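Local coordinates for protein acetyltransferase, GNAT family (Streptococcus pneumoniae, PDB 2ATR) that is of unknown function but, as a member of the GNAT family, probably transfers an acetyl group from acetyl-coenzyme A to an acceptor not yet identified, at residues 57-62 and 89-94; 65-70 and 93-98; 70-75 and 113-118; 103-106 and 110-113. All coordinates share one frame; numbering follows the deposited sequence.

Contact 1 (57-62 and 89-94); sequences IRLVGD and KEALGN
Ile57 meets the methyl of Ala91 with two carbons. Its branch methyl CG2 lies 3.7 Å from Ala91 CB. Its terminal CD1 is 4.0 Å from Ala91 CB. CG1 stands anti to the backbone N (chi1 -175°). The extended second torsion (chi2 169°) then sets CD1 beside CG2. Ile57 therefore presents a pair of methyls to one small residue. Arg58 turns to the other side of the strand, where its NE makes a salt bridge with Asp71.

Leu59 faces the helix again, as the alternation of a strand requires. Its CD1 does the touching. It lies 3.9 Å from Ala91 CB and 3.8 Å from the carbonyl O of Ala91. The same methyl also reaches the next residue of the helix, with 4.1 Å between Leu59 CD1 and Leu92 CD2. Phe95 and Val69 also pack on Leu59.

The contact lays the last turn of helix 83-92 on one face of the GNAT sheet, at strand 52-61. The small side chain of Ala91 lets the helix backbone come close, and the CA atoms of Ile57 and Ala91 are 7.3 Å apart. All the contacts between side chains here are apolar. Such a seam is held by shape and by exclusion of water, not by directional bonds.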
loop_
_atom_site.group_PDB
_atom_site.type_symbol
_atom_site.label_atom_id
_atom_site.label_comp_id
_atom_site.label_asym_id
_atom_site.label_seq_id
_atom_site.Cartn_x
_atom_site.Cartn_y
_atom_site.Cartn_z
ATOM N N ILE A 57 -3.475 2.191 -3.160
ATOM C CA ILE A 57 -2.108 1.659 -2.865
ATOM C C ILE A 57 -1.148 2.808 -3.066
ATOM O O ILE A 57 -1.350 3.630 -3.957
ATOM C CB ILE A 57 -1.713 0.373 -3.660
ATOM C CG1 ILE A 57 -0.309 -0.208 -3.191
ATOM C CG2 ILE A 57 -1.724 0.677 -5.184
ATOM C CD1 ILE A 57 -0.039 -1.646 -3.789
ATOM N N ARG A 58 -0.152 2.917 -2.189
ATOM C CA ARG A 58 0.833 3.957 -2.263
ATOM C C ARG A 58 2.230 3.354 -2.002
ATOM O O ARG A 58 2.517 2.739 -0.955
ATOM C CB ARG A 58 0.546 5.054 -1.229
ATOM C CG ARG A 58 1.399 6.255 -1.323
ATOM C CD ARG A 58 0.833 7.409 -0.496
ATOM N NE ARG A 58 1.068 7.276 0.950
ATOM C CZ ARG A 58 2.179 7.606 1.599
ATOM N NH1 ARG A 58 3.299 7.993 0.967
ATOM N NH2 ARG A 58 2.197 7.501 2.912
ATOM N N LEU A 59 3.096 3.522 -2.986
ATOM C CA LEU A 59 4.479 3.022 -2.885
ATOM C C LEU A 59 5.420 4.164 -2.682
ATOM O O LEU A 59 5.193 5.241 -3.211
ATOM C CB LEU A 59 4.860 2.279 -4.159
ATOM C CG LEU A 59 4.005 1.155 -4.723
ATOM C CD1 LEU A 59 4.769 0.554 -5.879
ATOM C CD2 LEU A 59 3.694 0.116 -3.706
ATOM N N VAL A 60 6.496 3.917 -1.927
ATOM C CA VAL A 60 7.524 4.901 -1.589
ATOM C C VAL A 60 8.926 4.279 -1.719
ATOM O O VAL A 60 9.059 3.048 -1.807
ATOM C CB VAL A 60 7.369 5.477 -0.132
ATOM C CG1 VAL A 60 5.997 6.211 0.019
ATOM C CG2 VAL A 60 7.567 4.394 0.926
ATOM N N GLY A 61 9.955 5.122 -1.698
ATOM C CA GLY A 61 11.335 4.611 -1.805
ATOM C C GLY A 61 12.046 5.302 -2.930
ATOM O O GLY A 61 11.572 6.321 -3.440
ATOM N N ASP A 62 13.201 4.770 -3.317
ATOM C CA ASP A 62 14.001 5.419 -4.388
ATOM C C ASP A 62 13.574 4.947 -5.788
ATOM O O ASP A 62 13.898 5.609 -6.780
ATOM C CB ASP A 62 15.519 5.298 -4.124
ATOM C CG ASP A 62 15.999 3.855 -4.179
ATOM O OD1 ASP A 62 15.601 3.094 -5.048
ATOM O OD2 ASP A 62 16.744 3.450 -3.329
ATOM N N LYS A 89 -0.792 -5.752 -8.037
ATOM C CA LYS A 89 -0.266 -6.137 -9.372
ATOM C C LYS A 89 -0.020 -4.952 -10.283
ATOM O O LYS A 89 1.062 -4.873 -10.896
ATOM C CB LYS A 89 -1.134 -7.225 -10.026
ATOM C CG LYS A 89 -1.116 -8.553 -9.251
ATOM C CD LYS A 89 -2.181 -9.558 -9.783
ATOM C CE LYS A 89 -2.250 -10.798 -8.948
ATOM N NZ LYS A 89 -0.898 -11.431 -8.701
ATOM N N GLU A 90 -0.940 -3.986 -10.320
ATOM C CA GLU A 90 -0.691 -2.742 -11.105
ATOM C C GLU A 90 0.424 -1.837 -10.585
ATOM O O GLU A 90 1.258 -1.346 -11.377
ATOM C CB GLU A 90 -1.942 -1.890 -11.293
ATOM C CG GLU A 90 -3.095 -2.615 -12.008
ATOM C CD GLU A 90 -2.706 -3.135 -13.401
ATOM O OE1 GLU A 90 -1.950 -2.441 -14.117
ATOM O OE2 GLU A 90 -3.146 -4.255 -13.768
ATOM N N ALA A 91 0.435 -1.575 -9.273
ATOM C CA ALA A 91 1.484 -0.696 -8.733
ATOM C C ALA A 91 2.861 -1.344 -8.862
ATOM O O ALA A 91 3.775 -0.710 -9.365
ATOM C CB ALA A 91 1.195 -0.288 -7.287
ATOM N N LEU A 92 2.999 -2.607 -8.464
ATOM C CA LEU A 92 4.324 -3.257 -8.458
ATOM C C LEU A 92 4.837 -3.565 -9.875
ATOM O O LEU A 92 6.033 -3.772 -10.056
ATOM C CB LEU A 92 4.313 -4.535 -7.621
ATOM C CG LEU A 92 4.129 -4.337 -6.109
ATOM C CD1 LEU A 92 4.027 -5.676 -5.485
ATOM C CD2 LEU A 92 5.291 -3.484 -5.560
ATOM N N GLY A 93 3.919 -3.601 -10.855
ATOM C CA GLY A 93 4.252 -3.769 -12.268
ATOM C C GLY A 93 5.214 -2.713 -12.788
ATOM O O GLY A 93 6.001 -2.950 -13.739
ATOM N N ASN A 94 5.176 -1.546 -12.157
ATOM C CA ASN A 94 6.112 -0.485 -12.464
ATOM C C ASN A 94 7.504 -0.717 -11.903
ATOM O O ASN A 94 8.431 0.004 -12.251
ATOM C CB ASN A 94 5.583 0.842 -11.957
ATOM C CG ASN A 94 4.228 1.153 -12.514
ATOM O OD1 ASN A 94 3.198 0.953 -11.848
ATOM N ND2 ASN A 94 4.204 1.588 -13.760
#

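Contact 2 (65-70 and 93-98); sequences SSVFVQ and GNFKEA
Val67 holds this contact with one methyl, CG2, which sits against both Phe95 and Ala98. The setting is a beta-alpha-beta crossover of the GNAT fold. Strand 66-74 leads into helix 83-92, and the chain then returns as strand 100-102, parallel to the first strand. Residues 93-98 form the connection from the helix back to the sheet.

Val67 has the most surface buried here. It points at the connection from near the start of strand 66-74. Its CG1 is anti to the backbone N (chi1 174°), which leaves CG2 beside the backbone N, anti to the carbonyl carbon, and against the turn. The backbone of Val67 pairs with Gln100 and Gln102 of the returning strand.

Ala98 comes next in buried area. Its CB touches Val67 CG2 at 3.6 Å. A type I beta turn from Phe95 to Ala98 brings it there, and the turn is closed by the hydrogen bond from Ala98 N to Phe95 O, 3.0 Å long.

Phe95 is the third partner. Its side chain crosses that of Val67 at about a right angle, and the valine methyl approaches the ring obliquely. The ring also packs on Leu59 and Leu42, so it spans from strand 66-74 to strand 52-61. The first and last residues of the turn thus lie on the same methyl. Val67 CG2 is nearest to ring atom CD1 of Phe95, at 3.7 Å, and lies 4.0 Å from Phe95 CB as well.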
loop_
_atom_site.group_PDB
_atom_site.type_symbol
_atom_site.label_atom_id
_atom_site.label_comp_id
_atom_site.label_asym_id
_atom_site.label_seq_id
_atom_site.Cartn_x
_atom_site.Cartn_y
_atom_site.Cartn_z
ATOM N N SER A 65 16.761 0.843 -6.153
ATOM C CA SER A 65 17.254 -0.171 -5.202
ATOM C C SER A 65 16.183 -0.621 -4.203
ATOM O O SER A 65 16.241 -1.760 -3.716
ATOM C CB SER A 65 18.487 0.287 -4.444
ATOM O OG SER A 65 19.462 0.742 -5.385
ATOM N N SER A 66 15.238 0.281 -3.897
ATOM C CA SER A 66 14.255 0.040 -2.832
ATOM C C SER A 66 12.912 0.687 -3.118
ATOM O O SER A 66 12.835 1.888 -3.460
ATOM C CB SER A 66 14.756 0.530 -1.481
ATOM O OG SER A 66 14.818 1.952 -1.507
ATOM N N VAL A 67 11.878 -0.144 -2.977
ATOM C CA VAL A 67 10.483 0.202 -3.083
ATOM C C VAL A 67 9.746 -0.399 -1.846
ATOM O O VAL A 67 10.039 -1.514 -1.403
ATOM C CB VAL A 67 9.871 -0.316 -4.396
ATOM C CG1 VAL A 67 8.305 -0.068 -4.435
ATOM C CG2 VAL A 67 10.566 0.358 -5.650
ATOM N N PHE A 68 8.865 0.379 -1.244
ATOM C CA PHE A 68 8.133 -0.083 -0.034
ATOM C C PHE A 68 6.656 0.115 -0.317
ATOM O O PHE A 68 6.279 1.180 -0.839
ATOM C CB PHE A 68 8.566 0.689 1.222
ATOM C CG PHE A 68 10.052 0.554 1.532
ATOM C CD1 PHE A 68 10.509 -0.468 2.367
ATOM C CD2 PHE A 68 10.992 1.393 0.909
ATOM C CE1 PHE A 68 11.870 -0.608 2.664
ATOM C CE2 PHE A 68 12.342 1.231 1.162
ATOM C CZ PHE A 68 12.777 0.233 2.063
ATOM N N VAL A 69 5.854 -0.894 0.008
ATOM C CA VAL A 69 4.390 -0.809 -0.129
ATOM C C VAL A 69 3.958 -0.093 1.143
ATOM O O VAL A 69 3.914 -0.689 2.231
ATOM C CB VAL A 69 3.643 -2.206 -0.246
ATOM C CG1 VAL A 69 2.086 -1.962 -0.263
ATOM C CG2 VAL A 69 4.021 -2.959 -1.531
ATOM N N GLN A 70 3.753 1.215 1.036
ATOM C CA GLN A 70 3.524 2.038 2.228
ATOM C C GLN A 70 2.058 1.993 2.710
ATOM O O GLN A 70 1.796 1.705 3.892
ATOM C CB GLN A 70 4.011 3.448 1.958
ATOM C CG GLN A 70 3.736 4.481 3.070
ATOM C CD GLN A 70 4.297 4.049 4.436
ATOM O OE1 GLN A 70 5.270 3.312 4.513
ATOM N NE2 GLN A 70 3.644 4.469 5.501
ATOM N N GLY A 93 3.919 -3.601 -10.855
ATOM C CA GLY A 93 4.252 -3.769 -12.268
ATOM C C GLY A 93 5.214 -2.713 -12.788
ATOM O O GLY A 93 6.001 -2.950 -13.739
ATOM N N ASN A 94 5.176 -1.546 -12.157
ATOM C CA ASN A 94 6.112 -0.485 -12.464
ATOM C C ASN A 94 7.504 -0.717 -11.903
ATOM O O ASN A 94 8.431 0.004 -12.251
ATOM C CB ASN A 94 5.583 0.842 -11.957
ATOM C CG ASN A 94 4.228 1.153 -12.514
ATOM O OD1 ASN A 94 3.198 0.953 -11.848
ATOM N ND2 ASN A 94 4.204 1.588 -13.760
ATOM N N PHE A 95 7.666 -1.729 -11.054
ATOM C CA PHE A 95 8.889 -1.803 -10.264
ATOM C C PHE A 95 9.440 -3.185 -10.222
ATOM O O PHE A 95 10.096 -3.553 -9.241
ATOM C CB PHE A 95 8.679 -1.218 -8.862
ATOM C CG PHE A 95 8.404 0.259 -8.878
ATOM C CD1 PHE A 95 9.424 1.165 -9.115
ATOM C CD2 PHE A 95 7.109 0.752 -8.704
ATOM C CE1 PHE A 95 9.169 2.497 -9.202
ATOM C CE2 PHE A 95 6.857 2.099 -8.756
ATOM C CZ PHE A 95 7.890 2.975 -8.993
ATOM N N LYS A 96 9.215 -3.925 -11.312
ATOM C CA LYS A 96 9.517 -5.370 -11.355
ATOM C C LYS A 96 11.003 -5.710 -11.335
ATOM O O LYS A 96 11.379 -6.852 -11.047
ATOM C CB LYS A 96 8.805 -6.067 -12.544
ATOM C CG LYS A 96 9.214 -5.556 -13.948
ATOM C CD LYS A 96 8.081 -5.765 -15.018
ATOM C CE LYS A 96 8.588 -5.593 -16.508
ATOM N NZ LYS A 96 9.733 -4.585 -16.637
ATOM N N GLU A 97 11.845 -4.706 -11.608
ATOM C CA GLU A 97 13.297 -4.870 -11.536
ATOM C C GLU A 97 13.918 -4.118 -10.328
ATOM O O GLU A 97 15.127 -4.184 -10.160
ATOM C CB GLU A 97 13.973 -4.435 -12.870
ATOM C CG GLU A 97 13.207 -4.935 -14.115
ATOM C CD GLU A 97 14.116 -5.438 -15.248
ATOM O OE1 GLU A 97 15.171 -4.797 -15.505
ATOM O OE2 GLU A 97 13.762 -6.481 -15.891
ATOM N N ALA A 98 13.111 -3.442 -9.500
ATOM C CA ALA A 98 13.646 -2.793 -8.267
ATOM C C ALA A 98 14.378 -3.843 -7.472
ATOM O O ALA A 98 13.896 -4.956 -7.323
ATOM C CB ALA A 98 12.536 -2.131 -7.384
#

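Contact 3 (70-75 and 113-118); sequences QDLIVL and GFYRSM
A single methyl, Leu72 CD2, meets two aromatic side chains that follow each other in the helix, Phe114 and Tyr115. It lies 3.7 Å from Phe114 CE2 and 3.6 Å from Tyr115 OH. Both rings receive it obliquely. The leucine comes from the strand and the rings from the helix, so the side chains approach from opposite directions. Phe114 and Tyr115 also touch each other. Phe114 CD2 lies over the centre of the tyrosine ring, 3.7 Å above its plane. The leucine thus meets a pair of rings that already brace one another.

The backbones stay far apart, with 11.0 Å between the CA atoms of Leu72 and Tyr115. Long side chains cover the distance. Leu72 CG is anti to the backbone N (chi1 -179°), which extends the leucine from the strand toward the helix.

Gln70 and Asp71, just before Leu72, form a classic beta bulge opposite Arg58, a feature known in this strand of GNAT proteins. Leu72 also packs on Leu87 and Met88 of helix 83-92 and on Ile57 of strand 52-61. Tyr115 rests on Leu103 and Thr105, beyond strand 100-102. The contact therefore joins helix 109-117 to strand 66-74 beside helix 83-92.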
loop_
_atom_site.group_PDB
_atom_site.type_symbol
_atom_site.label_atom_id
_atom_site.label_comp_id
_atom_site.label_asym_id
_atom_site.label_seq_id
_atom_site.Cartn_x
_atom_site.Cartn_y
_atom_site.Cartn_z
ATOM N N GLN A 70 3.753 1.215 1.036
ATOM C CA GLN A 70 3.524 2.038 2.228
ATOM C C GLN A 70 2.058 1.993 2.710
ATOM O O GLN A 70 1.796 1.705 3.892
ATOM C CB GLN A 70 4.011 3.448 1.958
ATOM C CG GLN A 70 3.736 4.481 3.070
ATOM C CD GLN A 70 4.297 4.049 4.436
ATOM O OE1 GLN A 70 5.270 3.312 4.513
ATOM N NE2 GLN A 70 3.644 4.469 5.501
ATOM N N ASP A 71 1.099 2.231 1.819
ATOM C CA ASP A 71 -0.344 2.122 2.179
ATOM C C ASP A 71 -0.983 1.149 1.231
ATOM O O ASP A 71 -0.731 1.202 0.004
ATOM C CB ASP A 71 -1.123 3.469 2.079
ATOM C CG ASP A 71 -0.555 4.573 2.954
ATOM O OD1 ASP A 71 -0.096 4.310 4.095
ATOM O OD2 ASP A 71 -0.599 5.738 2.504
ATOM N N LEU A 72 -1.753 0.222 1.771
ATOM C CA LEU A 72 -2.673 -0.581 0.987
ATOM C C LEU A 72 -4.024 -0.619 1.715
ATOM O O LEU A 72 -4.145 -1.214 2.808
ATOM C CB LEU A 72 -2.164 -2.002 0.781
ATOM C CG LEU A 72 -3.029 -2.953 -0.060
ATOM C CD1 LEU A 72 -3.252 -2.374 -1.478
ATOM C CD2 LEU A 72 -2.414 -4.357 -0.160
ATOM N N ILE A 73 -5.024 0.013 1.122
ATOM C CA ILE A 73 -6.313 0.172 1.805
ATOM C C ILE A 73 -7.402 -0.231 0.852
ATOM O O ILE A 73 -7.404 0.220 -0.293
ATOM C CB ILE A 73 -6.580 1.640 2.252
ATOM C CG1 ILE A 73 -5.511 2.105 3.230
ATOM C CG2 ILE A 73 -7.970 1.766 2.899
ATOM C CD1 ILE A 73 -5.528 3.565 3.506
ATOM N N VAL A 74 -8.279 -1.127 1.298
ATOM C CA VAL A 74 -9.585 -1.320 0.682
ATOM C C VAL A 74 -10.656 -1.059 1.787
ATOM O O VAL A 74 -10.468 -1.432 2.970
ATOM C CB VAL A 74 -9.761 -2.714 0.090
ATOM C CG1 VAL A 74 -11.139 -2.831 -0.615
ATOM C CG2 VAL A 74 -8.674 -3.025 -0.915
ATOM N N LEU A 75 -11.734 -0.360 1.423
ATOM C CA LEU A 75 -12.899 -0.272 2.352
ATOM C C LEU A 75 -13.302 -1.646 2.808
ATOM O O LEU A 75 -13.497 -2.560 1.970
ATOM C CB LEU A 75 -14.105 0.436 1.731
ATOM C CG LEU A 75 -13.899 1.903 1.427
ATOM C CD1 LEU A 75 -15.111 2.463 0.589
ATOM C CD2 LEU A 75 -13.648 2.743 2.731
ATOM N N GLY A 113 -1.185 -14.357 4.962
ATOM C CA GLY A 113 -1.648 -15.240 3.882
ATOM C C GLY A 113 -1.872 -14.441 2.596
ATOM O O GLY A 113 -1.503 -14.887 1.521
ATOM N N PHE A 114 -2.441 -13.239 2.699
ATOM C CA PHE A 114 -2.633 -12.381 1.532
ATOM C C PHE A 114 -1.310 -11.946 0.829
ATOM O O PHE A 114 -1.181 -12.092 -0.388
ATOM C CB PHE A 114 -3.517 -11.167 1.812
ATOM C CG PHE A 114 -3.440 -10.107 0.705
ATOM C CD1 PHE A 114 -4.125 -10.296 -0.496
ATOM C CD2 PHE A 114 -2.665 -8.953 0.852
ATOM C CE1 PHE A 114 -4.046 -9.337 -1.535
ATOM C CE2 PHE A 114 -2.572 -8.025 -0.185
ATOM C CZ PHE A 114 -3.276 -8.233 -1.375
ATOM N N TYR A 115 -0.352 -11.433 1.588
ATOM C CA TYR A 115 0.942 -11.021 1.004
ATOM C C TYR A 115 1.758 -12.209 0.435
ATOM O O TYR A 115 2.426 -12.075 -0.598
ATOM C CB TYR A 115 1.743 -10.194 2.002
ATOM C CG TYR A 115 1.110 -8.851 2.245
ATOM C CD1 TYR A 115 0.920 -7.932 1.162
ATOM C CD2 TYR A 115 0.616 -8.507 3.521
ATOM C CE1 TYR A 115 0.307 -6.675 1.386
ATOM C CE2 TYR A 115 -0.048 -7.269 3.751
ATOM C CZ TYR A 115 -0.181 -6.367 2.692
ATOM O OH TYR A 115 -0.820 -5.168 2.924
ATOM N N ARG A 116 1.674 -13.360 1.088
ATOM C CA ARG A 116 2.281 -14.575 0.517
ATOM C C ARG A 116 1.626 -14.916 -0.804
ATOM O O ARG A 116 2.338 -15.262 -1.757
ATOM C CB ARG A 116 2.235 -15.730 1.497
ATOM C CG ARG A 116 3.326 -15.720 2.581
ATOM C CD ARG A 116 3.363 -17.116 3.337
ATOM N NE ARG A 116 4.519 -17.219 4.247
ATOM C CZ ARG A 116 4.444 -17.423 5.564
ATOM N NH1 ARG A 116 3.258 -17.569 6.183
ATOM N NH2 ARG A 116 5.552 -17.487 6.280
ATOM N N SER A 117 0.305 -14.706 -0.929
ATOM C CA SER A 117 -0.379 -14.996 -2.219
ATOM C C SER A 117 0.100 -14.010 -3.251
ATOM O O SER A 117 0.019 -14.267 -4.459
ATOM C CB SER A 117 -1.926 -14.960 -2.103
ATOM O OG SER A 117 -2.359 -13.604 -2.065
HETATM N N MSE A 118 0.648 -12.885 -2.790
HETATM C CA MSE A 118 1.193 -11.889 -3.705
HETATM C C MSE A 118 2.676 -12.159 -3.973
HETATM O O MSE A 118 3.264 -11.451 -4.731
HETATM C CB MSE A 118 0.997 -10.450 -3.187
HETATM C CG MSE A 118 -0.425 -9.876 -3.242
HETATM SE SE MSE A 118 -1.283 -9.968 -4.868
HETATM C CE MSE A 118 -2.293 -11.276 -4.557
#

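Contact 4 (103-106 and 110-113); sequences LATE and KNVG
The carbonyl O of Glu106 is gripped by two donors, both weakly. Asn111 ND2 reaches it across the contact at 3.3 Å, with an N-H...O angle of 154°. Thr105 OG1 gives it a second weak bond, 3.5 Å long, from the residue just before. The two donors also lie close to each other, with 3.0 Å between Thr105 OG1 and Asn111 ND2.

Asn111 buries the most surface of the contact. Its CG is anti to the carbonyl carbon (chi1 -78°), and this torsion turns the amide from the helix toward the loop. Its CB is drawn in too, 3.5 Å from Glu106 O. The threonine and asparagine side chains meet at a slant.

The two segments are close in sequence. Residues 103-106 leave strand 100-102, and Asn111 sits in the first turn of helix 109-117. This is the strand-loop-helix unit of the GNAT fold that in relatives borders the acetyl-coenzyme A cleft, and it probably does so here. The bond from Asn111 ND2 ties the helix back to the loop that leads into it. The backbone N of Asn111 is hydrogen-bonded to Thr108 OG1 near the start of the helix, so both nitrogens of this residue are directed at the approach to the helix.

Thr105 also packs against Tyr115 one turn further on. Beside the amide, Glu106 adds its CB, 3.8 Å from Asn111 ND2.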
loop_
_atom_site.group_PDB
_atom_site.type_symbol
_atom_site.label_atom_id
_atom_site.label_comp_id
_atom_site.label_asym_id
_atom_site.label_seq_id
_atom_site.Cartn_x
_atom_site.Cartn_y
_atom_site.Cartn_z
ATOM N N LEU A 103 7.605 -4.518 2.675
ATOM C CA LEU A 103 6.392 -3.976 3.316
ATOM C C LEU A 103 6.475 -4.469 4.767
ATOM O O LEU A 103 7.283 -5.392 5.108
ATOM C CB LEU A 103 5.094 -4.429 2.622
ATOM C CG LEU A 103 4.680 -5.913 2.511
ATOM C CD1 LEU A 103 3.850 -6.402 3.734
ATOM C CD2 LEU A 103 3.839 -6.074 1.279
ATOM N N ALA A 104 5.647 -3.867 5.616
ATOM C CA ALA A 104 5.580 -4.294 7.042
ATOM C C ALA A 104 4.069 -4.418 7.321
ATOM O O ALA A 104 3.276 -3.565 6.895
ATOM C CB ALA A 104 6.240 -3.238 7.982
ATOM N N THR A 105 3.673 -5.485 7.994
ATOM C CA THR A 105 2.256 -5.687 8.269
ATOM C C THR A 105 1.976 -6.225 9.680
ATOM O O THR A 105 2.878 -6.821 10.291
ATOM C CB THR A 105 1.548 -6.532 7.129
ATOM O OG1 THR A 105 0.152 -6.512 7.355
ATOM C CG2 THR A 105 2.050 -8.009 7.071
ATOM N N GLU A 106 0.736 -6.040 10.206
ATOM C CA GLU A 106 0.349 -6.770 11.420
ATOM C C GLU A 106 0.466 -8.239 11.141
ATOM O O GLU A 106 0.097 -8.718 10.063
ATOM C CB GLU A 106 -1.089 -6.458 11.878
ATOM C CG GLU A 106 -1.211 -5.090 12.395
ATOM C CD GLU A 106 -2.645 -4.744 12.783
ATOM O OE1 GLU A 106 -3.439 -5.684 13.057
ATOM O OE2 GLU A 106 -2.955 -3.526 12.806
ATOM N N LYS A 110 -4.492 -13.645 8.226
ATOM C CA LYS A 110 -5.095 -13.008 7.046
ATOM C C LYS A 110 -4.134 -12.136 6.249
ATOM O O LYS A 110 -4.093 -12.195 4.997
ATOM C CB LYS A 110 -6.270 -12.136 7.484
ATOM C CG LYS A 110 -6.916 -11.401 6.344
ATOM C CD LYS A 110 -8.071 -10.504 6.817
ATOM C CE LYS A 110 -8.916 -10.111 5.609
ATOM N NZ LYS A 110 -8.602 -8.721 5.139
ATOM N N ASN A 111 -3.390 -11.291 6.964
ATOM C CA ASN A 111 -2.462 -10.370 6.315
ATOM C C ASN A 111 -1.344 -11.142 5.687
ATOM O O ASN A 111 -1.005 -10.908 4.535
ATOM C CB ASN A 111 -1.905 -9.360 7.294
ATOM C CG ASN A 111 -2.893 -8.255 7.604
ATOM O OD1 ASN A 111 -3.974 -8.177 7.003
ATOM N ND2 ASN A 111 -2.503 -7.365 8.497
ATOM N N VAL A 112 -0.794 -12.076 6.446
ATOM C CA VAL A 112 0.377 -12.788 6.006
ATOM C C VAL A 112 -0.030 -13.673 4.849
ATOM O O VAL A 112 0.688 -13.696 3.836
ATOM C CB VAL A 112 1.147 -13.509 7.130
ATOM C CG1 VAL A 112 2.229 -14.506 6.537
ATOM C CG2 VAL A 112 1.830 -12.479 8.026
ATOM N N GLY A 113 -1.185 -14.357 4.962
ATOM C CA GLY A 113 -1.648 -15.240 3.882
ATOM C C GLY A 113 -1.872 -14.441 2.596
ATOM O O GLY A 113 -1.503 -14.887 1.521
#

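In the fold
Contact 1 is the buried one. Contact 2 is partly buried, and contacts 3 and 4 lie at the surface. Contacts 1 and 2 are neighbours, with centres about 6 Å apart, and share the chain just after helix 83-92. They use adjacent strands, 52-61 and 66-74. Contact 3 uses strand 66-74 again, further along, and binds it to helix 109-117. Contact 4 holds that same helix to the preceding loop, with its centre about 7 Å from that of contact 3. The first three join side chains by apolar packing. Contact 1 is purely aliphatic, contact 2 brings in one aromatic ring and contact 3 two. Contact 4 alone has a hydrogen bond between its segments, a weak one.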